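Long-range contacts in tail spike protein gp49 (Pseudomonas phage LKA1, PDB 4RU4), which probably cleaves the O-specific polysaccharide of its Pseudomonas host as a lyase, degrading the cell envelope during phage entry: residues G216-G222 with T239-G245; Q547-R553 with T590-Q596. All coordinates share one frame; numbering follows the deposited sequence.

Overall arrangement
Both contacts join chain segments associated with beta strands in one elongated chain, on opposite sides of its centre, with their own centres about 71 Å apart. Contact 1 links two turns that follow parallel strands in successive coils of the beta-helix; it is only partly buried, and no other subunit touches it. Contact 2 is an antiparallel strand pair in an Ig-like domain near the C-terminus, mostly buried, between strands 510-522 and 572-578 of its own chain and the two other subunits. Their chemistry follows their places: in contact 1 a side-chain amide adds to a few backbone bonds between the turns, whereas contact 2 combines a regular ladder with a largely apolar face, a polar intersubunit face and an arginine clasp at its end.

Contact 1: G216-G222 with T239-G245; sequences GTVPMNG and TLANNAG
Asn242 reaches from one turn into the other through its amide: ND2 donates to Thr217 O at 2.8 Å, with the acceptor in the amide plane but the nitrogen standing above the Thr217 carbonyl plane. CG lies anti to the backbone N (chi1 -152°), which carries the amide toward the 217-220 bend and sets OD1 3.3 Å from Met220 CA. Asparagine suits this place, since its short amide has an N-H that reaches the Thr217 carbonyl.

Backbone bonds flank it. Ala241 N donates to Gly216 O, and farther along Ala244 N meets Met220 O at 2.9 Å; Gly222 N then returns a bond to Ala244 O. Gly216 has positive phi, a conformation glycine adopts easily.

Apolar contact comes from Leu240, whose CD1 lies 4.1 Å from Pro219 CB. Its other methyl, CD2, packs against the Met220 carbonyl, 3.6 Å from Met220 O.

One water accepts from Asn243 ND2 and donates to Asn221 OD1; Asn221 ND2 is held by Ser110. Asn242 O receives Asn263 ND2 from the following coil. Such in-register stacking of turns between successive parallel coils is characteristic of the right-handed beta-helix of pectate lyase-like proteins.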
ATOM      1  N   GLY B 216     -23.023 -23.766 -12.465  1.00 15.67           N
ATOM      2  CA  GLY B 216     -22.930 -24.890 -13.378  1.00 16.45           C
ATOM      3  C   GLY B 216     -22.348 -24.491 -14.730  1.00 15.30           C
ATOM      4  O   GLY B 216     -21.638 -23.481 -14.868  1.00 12.86           O
ATOM      5  N   THR B 217     -22.696 -25.269 -15.747  1.00  9.37           N
ATOM      6  CA  THR B 217     -22.065 -25.162 -17.047  1.00 11.63           C
ATOM      7  C   THR B 217     -22.850 -24.368 -18.063  1.00 12.38           C
ATOM      8  O   THR B 217     -22.309 -24.031 -19.112  1.00 14.43           O
ATOM      9  CB  THR B 217     -21.853 -26.556 -17.660  1.00 16.66           C
ATOM     10  OG1 THR B 217     -23.127 -27.219 -17.747  1.00 16.80           O
ATOM     11  CG2 THR B 217     -20.885 -27.385 -16.786  1.00 13.40           C
ATOM     12  N   VAL B 218     -24.119 -24.067 -17.790  1.00  9.52           N
ATOM     13  CA  VAL B 218     -24.944 -23.405 -18.823  1.00 10.66           C
ATOM     14  C   VAL B 218     -24.876 -21.863 -18.927  1.00  9.84           C
ATOM     15  O   VAL B 218     -24.706 -21.322 -20.030  1.00  9.89           O
ATOM     16  CB  VAL B 218     -26.442 -23.847 -18.749  1.00  9.86           C
ATOM     17  CG1 VAL B 218     -27.245 -23.137 -19.845  1.00 10.71           C
ATOM     18  CG2 VAL B 218     -26.544 -25.378 -18.892  1.00 12.01           C
ATOM     19  N   PRO B 219     -25.061 -21.148 -17.803  1.00 10.76           N
ATOM     20  CA  PRO B 219     -25.108 -19.674 -17.851  1.00  9.38           C
ATOM     21  C   PRO B 219     -23.798 -19.098 -18.348  1.00 12.62           C
ATOM     22  O   PRO B 219     -22.778 -19.642 -17.976  1.00 11.67           O
ATOM     23  CB  PRO B 219     -25.301 -19.282 -16.380  1.00  9.91           C
ATOM     24  CG  PRO B 219     -25.923 -20.522 -15.734  1.00 13.20           C
ATOM     25  CD  PRO B 219     -25.211 -21.648 -16.422  1.00  8.92           C
ATOM     26  N   MET B 220     -23.816 -18.042 -19.164  1.00 10.47           N
ATOM     27  CA  MET B 220     -22.568 -17.353 -19.493  1.00 10.59           C
ATOM     28  C   MET B 220     -22.019 -16.632 -18.295  1.00  9.48           C
ATOM     29  O   MET B 220     -20.805 -16.607 -18.095  1.00  9.79           O
ATOM     30  CB  MET B 220     -22.758 -16.318 -20.599  1.00 12.61           C
ATOM     31  CG  MET B 220     -23.251 -16.905 -21.890  1.00 20.00           C
ATOM     32  SD  MET B 220     -22.612 -15.973 -23.285  1.00 49.32           S
ATOM     33  CE  MET B 220     -23.206 -14.326 -22.933  1.00 48.47           C
ATOM     34  N   ASN B 221     -22.910 -16.005 -17.518  1.00  6.97           N
ATOM     35  CA  ASN B 221     -22.491 -15.227 -16.372  1.00  7.47           C
ATOM     36  C   ASN B 221     -23.147 -15.728 -15.119  1.00 10.91           C
ATOM     37  O   ASN B 221     -24.306 -16.154 -15.148  1.00  7.36           O
ATOM     38  CB  ASN B 221     -22.929 -13.775 -16.540  1.00  8.71           C
ATOM     39  CG  ASN B 221     -22.486 -13.194 -17.848  1.00 11.33           C
ATOM     40  OD1 ASN B 221     -21.292 -13.187 -18.160  1.00 11.63           O
ATOM     41  ND2 ASN B 221     -23.446 -12.713 -18.641  1.00 11.60           N
ATOM     42  N   GLY B 222     -22.431 -15.645 -14.004  1.00  9.18           N
ATOM     43  CA  GLY B 222     -23.050 -15.906 -12.714  1.00  8.66           C
ATOM     44  C   GLY B 222     -23.928 -14.726 -12.374  1.00 12.12           C
ATOM     45  O   GLY B 222     -25.136 -14.871 -12.185  1.00 11.21           O
ATOM     46  N   THR B 239     -19.846 -19.907  -8.099  1.00  7.97           N
ATOM     47  CA  THR B 239     -19.082 -20.862  -8.885  1.00 10.49           C
ATOM     48  C   THR B 239     -19.779 -21.035 -10.217  1.00 11.70           C
ATOM     49  O   THR B 239     -20.994 -20.822 -10.332  1.00 11.41           O
ATOM     50  CB  THR B 239     -18.943 -22.243  -8.197  1.00 11.50           C
ATOM     51  OG1 THR B 239     -20.229 -22.885  -8.126  1.00  9.92           O
ATOM     52  CG2 THR B 239     -18.337 -22.084  -6.809  1.00 12.10           C
ATOM     53  N   LEU B 240     -19.012 -21.405 -11.226  1.00  7.50           N
ATOM     54  CA  LEU B 240     -19.534 -21.455 -12.578  1.00  9.99           C
ATOM     55  C   LEU B 240     -18.522 -22.245 -13.370  1.00 12.67           C
ATOM     56  O   LEU B 240     -17.381 -22.413 -12.925  1.00  8.86           O
ATOM     57  CB  LEU B 240     -19.655 -20.039 -13.161  1.00 11.73           C
ATOM     58  CG  LEU B 240     -20.287 -19.861 -14.546  1.00 12.78           C
ATOM     59  CD1 LEU B 240     -21.775 -20.154 -14.475  1.00 13.55           C
ATOM     60  CD2 LEU B 240     -20.031 -18.481 -15.104  1.00 10.90           C
ATOM     61  N   ALA B 241     -18.944 -22.743 -14.527  1.00  9.04           N
ATOM     62  CA  ALA B 241     -18.024 -23.376 -15.468  1.00 10.25           C
ATOM     63  C   ALA B 241     -18.385 -22.836 -16.837  1.00  9.31           C
ATOM     64  O   ALA B 241     -18.884 -23.566 -17.682  1.00 10.18           O
ATOM     65  CB  ALA B 241     -18.188 -24.878 -15.435  1.00  7.97           C
ATOM     66  N   ASN B 242     -18.155 -21.547 -17.026  1.00 10.74           N
ATOM     67  CA  ASN B 242     -18.508 -20.866 -18.257  1.00 12.27           C
ATOM     68  C   ASN B 242     -17.708 -19.565 -18.438  1.00 11.59           C
ATOM     69  O   ASN B 242     -16.489 -19.543 -18.192  1.00  9.68           O
ATOM     70  CB  ASN B 242     -20.026 -20.633 -18.334  1.00 11.24           C
ATOM     71  CG  ASN B 242     -20.545 -20.576 -19.785  1.00 12.44           C
ATOM     72  OD1 ASN B 242     -20.340 -19.589 -20.500  1.00 13.17           O
ATOM     73  ND2 ASN B 242     -21.238 -21.630 -20.209  1.00 16.35           N
ATOM     74  N   ASN B 243     -18.360 -18.485 -18.870  1.00  9.89           N
ATOM     75  CA  ASN B 243     -17.602 -17.305 -19.307  1.00  9.20           C
ATOM     76  C   ASN B 243     -17.177 -16.304 -18.237  1.00  8.51           C
ATOM     77  O   ASN B 243     -16.034 -15.863 -18.255  1.00  9.76           O
ATOM     78  CB  ASN B 243     -18.310 -16.572 -20.452  1.00 11.03           C
ATOM     79  CG  ASN B 243     -17.338 -15.727 -21.288  1.00 14.50           C
ATOM     80  OD1 ASN B 243     -16.431 -16.255 -21.930  1.00 17.90           O
ATOM     81  ND2 ASN B 243     -17.515 -14.422 -21.259  1.00 14.74           N
ATOM     82  N   ALA B 244     -18.071 -15.935 -17.314  1.00  6.62           N
ATOM     83  CA  ALA B 244     -17.734 -14.922 -16.296  1.00  7.63           C
ATOM     84  C   ALA B 244     -18.491 -15.149 -15.012  1.00  8.89           C
ATOM     85  O   ALA B 244     -19.716 -15.193 -15.023  1.00  6.44           O
ATOM     86  CB  ALA B 244     -18.025 -13.519 -16.804  1.00 10.65           C
ATOM     87  N   GLY B 245     -17.766 -15.292 -13.908  1.00  7.08           N
ATOM     88  CA  GLY B 245     -18.420 -15.408 -12.618  1.00  8.30           C
ATOM     89  C   GLY B 245     -19.274 -14.181 -12.346  1.00  8.26           C
ATOM     90  O   GLY B 245     -20.459 -14.294 -12.086  1.00  7.76           O
TER
HETATM   91  O   HOH W   1     -20.787 -24.257 -10.459  1.00 12.41           O
HETATM   92  O   HOH W   2     -19.915 -13.170 -20.549  1.00 15.36           O

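Contact 2: Q547-R553 with T590-Q596; sequences QVTKTDR and TNQLNWQ
Arg553 grips Thr590 side-on with two nitrogens: NE donates to Thr590 O at 2.8 Å and NH2 to Thr590 OG1 at 2.9 Å, both acceptors in the guanidinium plane. Bends at chi2 and chi3 (68° and 62°) fold the arginine back to this strand end, the more open, partly solvent-exposed end of the contact, where a water joins Thr590 OG1 to Asp552 O.

The strands beyond pack tightly. Paired main-chain bonds join Gln547 to Gln596, Thr549 to Asn594 and Thr551 to Gln592; Asn594 N to Thr549 O is 2.8 Å. Between them, on the face turned to strand 572-578, beta-branched Val548 sets CG1 4.3 Å from Leu593 CB. The extended Lys550 chain runs along this face until NZ meets Asn591 OD1 at 2.8 Å; Val560 O and Ser554 O also bind that ammonium.

The opposite face is polar. Asn594 ND2 donates to Thr551 OG1 at 2.9 Å, while its OD1 accepts from Val546 N of the second subunit. Thr551 OG1 donates a hydrogen bond to Asp552 OD2, itself salt-bridged to Arg518. Gln547 OE1 is hydrogen-bonded to Thr549 OG1 of the third subunit, so amides and hydroxyls suit this interface. The arrangement is an antiparallel ladder of an Ig-like beta domain, here built into a trimer.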
ATOM      1  N   GLN B 547      37.339   7.011 -14.292  1.00  8.05           N
ATOM      2  CA  GLN B 547      38.347   7.793 -13.554  1.00  6.41           C
ATOM      3  C   GLN B 547      39.424   6.893 -12.982  1.00  7.70           C
ATOM      4  O   GLN B 547      39.150   5.763 -12.574  1.00  6.47           O
ATOM      5  CB  GLN B 547      37.693   8.585 -12.409  1.00  6.74           C
ATOM      6  CG  GLN B 547      36.475   9.394 -12.850  1.00  6.18           C
ATOM      7  CD  GLN B 547      36.845  10.536 -13.783  1.00  6.26           C
ATOM      8  OE1 GLN B 547      37.977  11.026 -13.773  1.00  6.36           O
ATOM      9  NE2 GLN B 547      35.876  10.986 -14.573  1.00  6.45           N
ATOM     10  N   VAL B 548      40.661   7.378 -12.977  1.00  7.45           N
ATOM     11  CA  VAL B 548      41.738   6.681 -12.305  1.00  6.71           C
ATOM     12  C   VAL B 548      42.574   7.696 -11.517  1.00  6.75           C
ATOM     13  O   VAL B 548      42.953   8.740 -12.048  1.00  8.98           O
ATOM     14  CB  VAL B 548      42.663   5.929 -13.308  1.00  7.26           C
ATOM     15  CG1 VAL B 548      43.637   5.009 -12.546  1.00  7.71           C
ATOM     16  CG2 VAL B 548      41.856   5.118 -14.334  1.00  6.83           C
ATOM     17  N   THR B 549      42.867   7.375 -10.265  1.00  6.74           N
ATOM     18  CA  THR B 549      43.720   8.206  -9.430  1.00  6.80           C
ATOM     19  C   THR B 549      44.733   7.336  -8.697  1.00  8.96           C
ATOM     20  O   THR B 549      44.401   6.234  -8.255  1.00 10.11           O
ATOM     21  CB  THR B 549      42.862   9.012  -8.409  1.00  8.15           C
ATOM     22  OG1 THR B 549      42.026   9.940  -9.118  1.00 10.26           O
ATOM     23  CG2 THR B 549      43.733   9.768  -7.403  1.00  8.34           C
ATOM     24  N   LYS B 550      45.974   7.814  -8.583  1.00  9.31           N
ATOM     25  CA  LYS B 550      46.999   7.112  -7.804  1.00  9.97           C
ATOM     26  C   LYS B 550      46.913   7.519  -6.336  1.00  9.54           C
ATOM     27  O   LYS B 550      46.832   8.722  -6.017  1.00  7.17           O
ATOM     28  CB  LYS B 550      48.405   7.452  -8.329  1.00 12.22           C
ATOM     29  CG  LYS B 550      49.535   7.213  -7.302  1.00 16.45           C
ATOM     30  CD  LYS B 550      50.902   7.409  -7.947  1.00 15.90           C
ATOM     31  CE  LYS B 550      51.971   7.759  -6.945  1.00 12.99           C
ATOM     32  NZ  LYS B 550      53.315   7.413  -7.468  1.00 12.93           N
ATOM     33  N   THR B 551      46.908   6.521  -5.449  1.00  7.97           N
ATOM     34  CA  THR B 551      46.995   6.765  -4.014  1.00  7.03           C
ATOM     35  C   THR B 551      48.083   5.945  -3.278  1.00  7.15           C
ATOM     36  O   THR B 551      48.672   4.983  -3.817  1.00  8.12           O
ATOM     37  CB  THR B 551      45.647   6.525  -3.291  1.00  7.02           C
ATOM     38  OG1 THR B 551      45.381   5.121  -3.230  1.00  7.91           O
ATOM     39  CG2 THR B 551      44.491   7.272  -3.990  1.00  6.91           C
ATOM     40  N   ASP B 552      48.369   6.372  -2.053  1.00  7.99           N
ATOM     41  CA  ASP B 552      49.205   5.620  -1.117  1.00 12.37           C
ATOM     42  C   ASP B 552      50.670   5.452  -1.518  1.00 13.81           C
ATOM     43  O   ASP B 552      51.370   4.521  -1.087  1.00 11.63           O
ATOM     44  CB  ASP B 552      48.519   4.305  -0.737  1.00 13.26           C
ATOM     45  CG  ASP B 552      47.221   4.556   0.008  1.00 12.61           C
ATOM     46  OD1 ASP B 552      47.304   4.901   1.204  1.00 12.78           O
ATOM     47  OD2 ASP B 552      46.132   4.484  -0.612  1.00 15.61           O
ATOM     48  N   ARG B 553      51.134   6.407  -2.311  1.00 10.72           N
ATOM     49  CA  ARG B 553      52.542   6.543  -2.635  1.00  8.21           C
ATOM     50  C   ARG B 553      52.665   7.957  -3.209  1.00  9.56           C
ATOM     51  O   ARG B 553      51.718   8.469  -3.824  1.00 10.90           O
ATOM     52  CB  ARG B 553      52.960   5.506  -3.693  1.00 10.24           C
ATOM     53  CG  ARG B 553      54.462   5.570  -4.065  1.00  9.66           C
ATOM     54  CD  ARG B 553      55.330   5.139  -2.889  1.00 12.67           C
ATOM     55  NE  ARG B 553      55.040   3.753  -2.527  1.00 15.08           N
ATOM     56  CZ  ARG B 553      55.640   3.072  -1.556  1.00 17.58           C
ATOM     57  NH1 ARG B 553      56.600   3.634  -0.827  1.00 21.22           N
ATOM     58  NH2 ARG B 553      55.283   1.820  -1.322  1.00 17.11           N
ATOM     59  N   THR B 590      55.251   0.175  -4.508  1.00 10.04           N
ATOM     60  CA  THR B 590      53.832  -0.024  -4.739  1.00 10.12           C
ATOM     61  C   THR B 590      53.088   1.299  -4.893  1.00 12.58           C
ATOM     62  O   THR B 590      53.510   2.318  -4.375  1.00 13.82           O
ATOM     63  CB  THR B 590      53.202  -0.798  -3.589  1.00  8.88           C
ATOM     64  OG1 THR B 590      53.414  -0.072  -2.371  1.00 13.25           O
ATOM     65  CG2 THR B 590      53.872  -2.178  -3.481  1.00  9.68           C
ATOM     66  N   ASN B 591      51.987   1.250  -5.630  1.00 10.86           N
ATOM     67  CA  ASN B 591      51.076   2.365  -5.819  1.00  9.79           C
ATOM     68  C   ASN B 591      49.689   1.753  -5.900  1.00  8.28           C
ATOM     69  O   ASN B 591      49.541   0.632  -6.394  1.00 12.45           O
ATOM     70  CB  ASN B 591      51.349   3.081  -7.144  1.00  9.62           C
ATOM     71  CG  ASN B 591      52.801   3.495  -7.306  1.00 14.02           C
ATOM     72  OD1 ASN B 591      53.148   4.673  -7.157  1.00 13.33           O
ATOM     73  ND2 ASN B 591      53.662   2.522  -7.620  1.00 11.95           N
ATOM     74  N   GLN B 592      48.669   2.470  -5.437  1.00  8.67           N
ATOM     75  CA  GLN B 592      47.295   1.994  -5.581  1.00  9.15           C
ATOM     76  C   GLN B 592      46.592   2.789  -6.680  1.00 10.48           C
ATOM     77  O   GLN B 592      46.418   4.009  -6.544  1.00 11.65           O
ATOM     78  CB  GLN B 592      46.521   2.153  -4.258  1.00  9.74           C
ATOM     79  CG  GLN B 592      47.068   1.352  -3.092  1.00 13.04           C
ATOM     80  CD  GLN B 592      46.954  -0.158  -3.304  1.00 17.75           C
ATOM     81  OE1 GLN B 592      46.164  -0.619  -4.106  1.00 19.07           O
ATOM     82  NE2 GLN B 592      47.748  -0.915  -2.590  1.00 22.66           N
ATOM     83  N   LEU B 593      46.208   2.114  -7.762  1.00  9.23           N
ATOM     84  CA  LEU B 593      45.411   2.735  -8.808  1.00  9.27           C
ATOM     85  C   LEU B 593      43.918   2.585  -8.458  1.00  9.46           C
ATOM     86  O   LEU B 593      43.373   1.483  -8.476  1.00  6.84           O
ATOM     87  CB  LEU B 593      45.743   2.145 -10.195  1.00  8.52           C
ATOM     88  CG  LEU B 593      47.218   2.328 -10.606  1.00  8.79           C
ATOM     89  CD1 LEU B 593      47.430   1.975 -12.098  1.00  9.08           C
ATOM     90  CD2 LEU B 593      47.681   3.758 -10.309  1.00 11.18           C
ATOM     91  N   ASN B 594      43.300   3.694  -8.069  1.00  7.59           N
ATOM     92  CA  ASN B 594      41.886   3.739  -7.683  1.00  6.60           C
ATOM     93  C   ASN B 594      41.062   4.047  -8.932  1.00 10.23           C
ATOM     94  O   ASN B 594      41.155   5.150  -9.495  1.00 10.03           O
ATOM     95  CB  ASN B 594      41.643   4.876  -6.681  1.00  6.81           C
ATOM     96  CG  ASN B 594      42.250   4.620  -5.302  1.00  9.43           C
ATOM     97  OD1 ASN B 594      41.556   4.738  -4.297  1.00  8.12           O
ATOM     98  ND2 ASN B 594      43.550   4.278  -5.251  1.00  7.56           N
ATOM     99  N   TRP B 595      40.273   3.085  -9.392  1.00 12.06           N
ATOM    100  CA  TRP B 595      39.585   3.252 -10.676  1.00  8.79           C
ATOM    101  C   TRP B 595      38.100   3.154 -10.449  1.00  9.68           C
ATOM    102  O   TRP B 595      37.639   2.521  -9.474  1.00  6.23           O
ATOM    103  CB  TRP B 595      40.036   2.163 -11.677  1.00  7.77           C
ATOM    104  CG  TRP B 595      39.510   0.792 -11.286  1.00  6.59           C
ATOM    105  CD1 TRP B 595      40.118  -0.095 -10.448  1.00  6.59           C
ATOM    106  CD2 TRP B 595      38.272   0.184 -11.689  1.00  6.44           C
ATOM    107  NE1 TRP B 595      39.343  -1.227 -10.300  1.00  8.35           N
ATOM    108  CE2 TRP B 595      38.199  -1.080 -11.045  1.00  8.39           C
ATOM    109  CE3 TRP B 595      37.209   0.590 -12.512  1.00  6.35           C
ATOM    110  CZ2 TRP B 595      37.120  -1.958 -11.218  1.00  8.78           C
ATOM    111  CZ3 TRP B 595      36.128  -0.274 -12.685  1.00  6.66           C
ATOM    112  CH2 TRP B 595      36.094  -1.545 -12.030  1.00  8.54           C
ATOM    113  N   GLN B 596      37.333   3.786 -11.330  1.00  7.23           N
ATOM    114  CA  GLN B 596      35.893   3.585 -11.311  1.00  6.11           C
ATOM    115  C   GLN B 596      35.284   3.904 -12.669  1.00  6.92           C
ATOM    116  O   GLN B 596      35.891   4.589 -13.493  1.00  7.04           O
ATOM    117  CB  GLN B 596      35.232   4.402 -10.199  1.00  7.99           C
ATOM    118  CG  GLN B 596      35.258   5.924 -10.412  1.00  7.00           C
ATOM    119  CD  GLN B 596      34.946   6.628  -9.124  1.00  8.43           C
ATOM    120  OE1 GLN B 596      35.740   6.596  -8.188  1.00  8.81           O
ATOM    121  NE2 GLN B 596      33.751   7.192  -9.030  1.00  9.36           N
TER
HETATM  122  O   HOH W   3      51.028   1.634  -2.151  1.00 15.55           O